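Long-range contacts in dihydropyrimidinase (PDB 3SFW), which probably catalyses the zinc-dependent hydrolytic ring opening of dihydropyrimidines in an amidohydrolase-family TIM-barrel fold: residues M63-T68 with C317-S322; L268-T273 with N416-M421. All coordinates share one frame; numbering follows the deposited sequence.

Interaction 1: residues M63-T68 with C317-S322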
loop_
_atom_site.group_PDB
_atom_site.type_symbol
_atom_site.label_atom_id
_atom_site.label_comp_id
_atom_site.label_asym_id
_atom_site.label_seq_id
_atom_site.Cartn_x
_atom_site.Cartn_y
_atom_site.Cartn_z
ATOM N N MET A 63 28.232 20.931 -20.652
ATOM C CA MET A 63 27.226 21.581 -19.823
ATOM C C MET A 63 27.908 22.515 -18.814
ATOM O O MET A 63 28.762 22.087 -18.039
ATOM C CB MET A 63 26.471 20.504 -19.029
ATOM C CG MET A 63 25.387 21.100 -18.074
ATOM S SD MET A 63 25.116 19.939 -16.711
ATOM C CE MET A 63 23.721 20.607 -15.879
ATOM N N PRO A 64 27.463 23.766 -18.741
ATOM C CA PRO A 64 27.956 24.629 -17.643
ATOM C C PRO A 64 27.264 24.287 -16.321
ATOM O O PRO A 64 26.029 24.350 -16.240
ATOM C CB PRO A 64 27.540 26.044 -18.099
ATOM C CG PRO A 64 26.284 25.807 -18.953
ATOM C CD PRO A 64 26.442 24.425 -19.591
ATOM N N PHE A 65 28.034 23.945 -15.297
ATOM C CA PHE A 65 27.443 23.453 -14.014
ATOM C C PHE A 65 28.547 23.338 -12.977
ATOM O O PHE A 65 29.710 23.120 -13.333
ATOM C CB PHE A 65 26.804 22.065 -14.238
ATOM C CG PHE A 65 25.934 21.557 -13.088
ATOM C CD1 PHE A 65 24.822 22.286 -12.637
ATOM C CD2 PHE A 65 26.054 20.222 -12.698
ATOM C CE1 PHE A 65 23.937 21.732 -11.705
ATOM C CE2 PHE A 65 25.182 19.651 -11.759
ATOM C CZ PHE A 65 24.120 20.437 -11.241
ATOM N N GLY A 66 28.185 23.529 -11.710
ATOM C CA GLY A 66 29.087 23.203 -10.599
ATOM C C GLY A 66 30.284 24.138 -10.576
ATOM O O GLY A 66 31.344 23.773 -10.091
ATOM N N GLY A 67 30.127 25.332 -11.159
ATOM C CA GLY A 67 31.221 26.314 -11.255
ATOM C C GLY A 67 32.208 26.028 -12.362
ATOM O O GLY A 67 33.317 26.590 -12.387
ATOM N N THR A 68 31.838 25.129 -13.288
ATOM C CA THR A 68 32.801 24.720 -14.344
ATOM C C THR A 68 32.000 24.198 -15.537
ATOM O O THR A 68 30.852 24.635 -15.726
ATOM C CB THR A 68 33.927 23.769 -13.797
ATOM O OG1 THR A 68 34.859 23.434 -14.838
ATOM C CG2 THR A 68 33.344 22.506 -13.116
ATOM N N CYS A 317 27.714 13.236 -16.864
ATOM C CA CYS A 317 27.860 14.637 -16.470
ATOM C C CYS A 317 29.309 14.718 -15.876
ATOM O O CYS A 317 29.482 14.921 -14.675
ATOM C CB CYS A 317 26.765 14.976 -15.437
ATOM S SG CYS A 317 26.621 16.783 -15.083
ATOM N N PRO A 318 30.325 14.505 -16.730
ATOM C CA PRO A 318 31.676 14.204 -16.220
ATOM C C PRO A 318 32.466 15.456 -15.794
ATOM O O PRO A 318 32.409 16.508 -16.462
ATOM C CB PRO A 318 32.347 13.515 -17.415
ATOM C CG PRO A 318 31.704 14.244 -18.611
ATOM C CD PRO A 318 30.239 14.307 -18.190
ATOM N N PHE A 319 33.209 15.320 -14.699
ATOM C CA PHE A 319 34.194 16.336 -14.299
ATOM C C PHE A 319 35.440 15.585 -13.878
ATOM O O PHE A 319 35.354 14.591 -13.132
ATOM C CB PHE A 319 33.660 17.114 -13.100
ATOM C CG PHE A 319 32.382 17.862 -13.376
ATOM C CD1 PHE A 319 32.414 19.095 -14.037
ATOM C CD2 PHE A 319 31.141 17.328 -12.993
ATOM C CE1 PHE A 319 31.221 19.781 -14.343
ATOM C CE2 PHE A 319 29.922 18.034 -13.258
ATOM C CZ PHE A 319 29.977 19.287 -13.892
ATOM N N ASN A 320 36.598 16.054 -14.324
ATOM C CA ASN A 320 37.843 15.472 -13.862
ATOM C C ASN A 320 37.962 15.512 -12.338
ATOM O O ASN A 320 37.565 16.470 -11.676
ATOM C CB ASN A 320 39.031 16.221 -14.479
ATOM C CG ASN A 320 39.132 16.001 -15.942
ATOM O OD1 ASN A 320 39.461 14.908 -16.383
ATOM N ND2 ASN A 320 38.787 17.031 -16.731
ATOM N N PHE A 321 38.594 14.485 -11.799
ATOM C CA PHE A 321 38.918 14.445 -10.390
ATOM C C PHE A 321 39.916 15.561 -10.075
ATOM O O PHE A 321 39.710 16.335 -9.136
ATOM C CB PHE A 321 39.570 13.114 -10.065
ATOM C CG PHE A 321 39.863 12.946 -8.583
ATOM C CD1 PHE A 321 38.882 13.174 -7.639
ATOM C CD2 PHE A 321 41.131 12.575 -8.152
ATOM C CE1 PHE A 321 39.133 12.999 -6.278
ATOM C CE2 PHE A 321 41.381 12.380 -6.793
ATOM C CZ PHE A 321 40.386 12.595 -5.865
ATOM N N SER A 322 40.962 15.654 -10.883
ATOM C CA SER A 322 41.932 16.739 -10.709
ATOM C C SER A 322 41.352 18.063 -11.224
ATOM O O SER A 322 40.802 18.149 -12.361
ATOM C CB SER A 322 43.249 16.414 -11.421
ATOM O OG SER A 322 44.107 17.537 -11.416
#
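F319 lies against the hairpin of residues 63-68 through side-chain carbons, and apolar packing accounts for most of the contact. Its CD1-CE1 side meets the T68 methyl, CG2 standing 3.7 Å from F319 CD1 at an angle neither over the ring nor in its plane. That methyl takes the crowded position between its own backbone N and carbonyl carbon, with OG1 anti to N (chi1 -178°); OG1 is thereby turned to the hydrogen bond it makes with Q324 of helix 321-325. The two aromatic rings meet at a corner: F319 CZ sits at the edge of the F65 ring, near its plane, 4.2 Å from F65 CD2. F65 O also approaches obliquely, 3.8 Å from F319 CE1, a van der Waals approach.

That same oxygen is engaged within the hairpin, whose strands 64-65 and 68-69 are joined by a type I' turn from F65 to T68. T68 N donates to F65 O over 2.9 Å and F65 N to T68 O, closing the turn, while G66 and G67 take the positive phi values that favour glycine.

Sulfur contacts form the second group. The C317 side chain, with SG anti to its backbone N (chi1 -169°), directs that sulfur at M63 and the F65 ring, and C317 SG lies 3.9 Å from M63 SD. C317 SG is also 5.3 Å from the centroid of the F65 ring, 61° off the normal, an oblique sulfur-aromatic contact. M63 has an extended chain beyond CG, which carries CE across one face of the F65 ring, 3.6 Å above its plane and toward the rim. Y155 meets F65 edge-to-face. The C317 side chain is about 6 Å from a bound zinc ion, and both segments closely follow metal ligands in sequence: H58 and H60 before the hairpin, D315 before C317.

Interaction 2: residues L268-T273 with N416-M421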
loop_
_atom_site.group_PDB
_atom_site.type_symbol
_atom_site.label_atom_id
_atom_site.label_comp_id
_atom_site.label_asym_id
_atom_site.label_seq_id
_atom_site.Cartn_x
_atom_site.Cartn_y
_atom_site.Cartn_z
ATOM N N LEU A 268 22.493 1.069 -9.871
ATOM C CA LEU A 268 22.363 -0.385 -9.927
ATOM C C LEU A 268 23.539 -1.133 -9.294
ATOM O O LEU A 268 23.343 -2.202 -8.732
ATOM C CB LEU A 268 22.091 -0.903 -11.362
ATOM C CG LEU A 268 20.767 -0.387 -11.966
ATOM C CD1 LEU A 268 20.750 -0.706 -13.518
ATOM C CD2 LEU A 268 19.570 -1.025 -11.233
ATOM N N VAL A 269 24.745 -0.581 -9.415
ATOM C CA VAL A 269 25.954 -1.331 -9.159
ATOM C C VAL A 269 26.883 -0.624 -8.164
ATOM O O VAL A 269 27.881 -1.224 -7.752
ATOM C CB VAL A 269 26.720 -1.691 -10.503
ATOM C CG1 VAL A 269 27.433 -0.463 -11.139
ATOM C CG2 VAL A 269 27.730 -2.762 -10.295
ATOM N N LEU A 270 26.586 0.632 -7.841
ATOM C CA LEU A 270 27.369 1.380 -6.838
ATOM C C LEU A 270 26.529 1.783 -5.657
ATOM O O LEU A 270 25.308 1.808 -5.745
ATOM C CB LEU A 270 28.009 2.645 -7.445
ATOM C CG LEU A 270 28.941 2.447 -8.651
ATOM C CD1 LEU A 270 29.396 3.819 -9.200
ATOM C CD2 LEU A 270 30.197 1.645 -8.282
ATOM N N ASP A 271 27.169 1.938 -4.477
ATOM C CA ASP A 271 26.405 2.223 -3.260
ATOM C C ASP A 271 27.084 3.299 -2.413
ATOM O O ASP A 271 28.204 3.699 -2.725
ATOM C CB ASP A 271 26.127 0.943 -2.447
ATOM C CG ASP A 271 27.344 0.431 -1.718
ATOM O OD1 ASP A 271 27.667 0.972 -0.647
ATOM O OD2 ASP A 271 27.981 -0.486 -2.229
ATOM N N ILE A 272 26.358 3.801 -1.407
ATOM C CA ILE A 272 26.693 5.017 -0.691
ATOM C C ILE A 272 28.100 4.870 -0.080
ATOM O O ILE A 272 28.783 5.854 0.130
ATOM C CB ILE A 272 25.660 5.255 0.432
ATOM C CG1 ILE A 272 25.866 6.618 1.115
ATOM C CG2 ILE A 272 25.630 4.064 1.469
ATOM C CD1 ILE A 272 24.777 6.934 2.159
ATOM N N THR A 273 28.546 3.639 0.188
ATOM C CA THR A 273 29.901 3.488 0.752
ATOM C C THR A 273 31.045 4.024 -0.141
ATOM O O THR A 273 32.151 4.313 0.353
ATOM C CB THR A 273 30.243 2.021 1.210
ATOM O OG1 THR A 273 30.217 1.128 0.089
ATOM C CG2 THR A 273 29.276 1.550 2.314
ATOM N N ASN A 416 37.461 6.632 -13.967
ATOM C CA ASN A 416 36.218 5.911 -14.275
ATOM C C ASN A 416 35.664 5.383 -12.967
ATOM O O ASN A 416 36.398 4.735 -12.190
ATOM C CB ASN A 416 36.552 4.776 -15.222
ATOM C CG ASN A 416 35.308 4.101 -15.783
ATOM O OD1 ASN A 416 34.503 3.559 -15.027
ATOM N ND2 ASN A 416 35.145 4.155 -17.107
ATOM N N PRO A 417 34.393 5.700 -12.659
ATOM C CA PRO A 417 33.846 5.286 -11.359
ATOM C C PRO A 417 33.670 3.778 -11.220
ATOM O O PRO A 417 33.517 3.284 -10.106
ATOM C CB PRO A 417 32.484 6.015 -11.285
ATOM C CG PRO A 417 32.081 6.148 -12.781
ATOM C CD PRO A 417 33.390 6.351 -13.535
ATOM N N PHE A 418 33.720 3.063 -12.343
ATOM C CA PHE A 418 33.704 1.629 -12.346
ATOM C C PHE A 418 35.099 0.987 -12.442
ATOM O O PHE A 418 35.218 -0.179 -12.788
ATOM C CB PHE A 418 32.796 1.112 -13.497
ATOM C CG PHE A 418 31.449 1.784 -13.532
ATOM C CD1 PHE A 418 30.517 1.559 -12.511
ATOM C CD2 PHE A 418 31.139 2.741 -14.545
ATOM C CE1 PHE A 418 29.241 2.224 -12.513
ATOM C CE2 PHE A 418 29.880 3.400 -14.547
ATOM C CZ PHE A 418 28.936 3.146 -13.549
ATOM N N GLU A 419 36.139 1.769 -12.170
ATOM C CA GLU A 419 37.514 1.277 -12.220
ATOM C C GLU A 419 37.661 -0.108 -11.579
ATOM O O GLU A 419 37.340 -0.303 -10.411
ATOM C CB GLU A 419 38.443 2.289 -11.556
ATOM C CG GLU A 419 39.949 1.951 -11.784
ATOM C CD GLU A 419 40.363 2.123 -13.218
ATOM O OE1 GLU A 419 39.928 3.135 -13.847
ATOM O OE2 GLU A 419 41.210 1.301 -13.688
ATOM N N GLY A 420 38.241 -1.030 -12.329
ATOM C CA GLY A 420 38.504 -2.404 -11.826
ATOM C C GLY A 420 37.338 -3.370 -11.958
ATOM O O GLY A 420 37.484 -4.551 -11.668
ATOM N N MET A 421 36.161 -2.879 -12.371
ATOM C CA MET A 421 34.993 -3.774 -12.485
ATOM C C MET A 421 35.179 -4.833 -13.552
ATOM O O MET A 421 35.474 -4.527 -14.702
ATOM C CB MET A 421 33.716 -2.970 -12.793
ATOM C CG MET A 421 32.445 -3.815 -12.657
ATOM S SD MET A 421 31.103 -2.683 -13.088
ATOM C CE MET A 421 29.718 -3.837 -13.126
#
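V269 and L270 both converge on one corner of the F418 ring, each crossing it obliquely. V269 CG1 comes to 3.5 Å from F418 CE1, and L270 CD1 to 3.7 Å from the same atom, so a single ring carbon receives two branched side chains. The second V269 methyl, CG2, faces M421: the extended methionine chain, CG anti to its backbone N (chi1 -169°), delivers CE to 3.6 Å from V269 CG2. L270 CD1 further reaches P417 CB at 4.3 Å, and P417 CG lies over one face of F418, toward the rim.

Two successive beta turns, N416-E419 and F418-M421, set these groups out along the loop between strands 393-403 and 422-432. N416 OD1 accepts from F418 N at 2.8 Å in an Asx turn, in the carbonyl plane. On the other side, V269 ends helix 265-269 and L270 is the first residue to leave helical angles. An alanine at L270 would probably leave a gap beside P417 and F418 CE1. The side chains meet each other through carbon atoms alone, so the fit depends on shape, and the polar bonds described here hold the loop's own conformation.

In the fold
Neither contact is formed by paired strands or helices; each joins loop-rich segments of the amidohydrolase fold. Interaction 1 is the more buried, close to the zinc site, and combines sulfur and aromatic groups against a tight hairpin. Interaction 2 is partly buried; its side chains meet through carbon atoms, with no sulfur or polar side-chain group at the touching points, and it links a helix end to a two-turn loop flanked by helix 345-354. Their areas are nearly equal, 201 and 194 Å², so they differ in burial and chemistry and not in size. D414, whose carboxylate oxygens accept from the backbone N of F321 and S322, lies two residues before N416 and so connects the neighbourhood of interaction 1 to the loop of interaction 2.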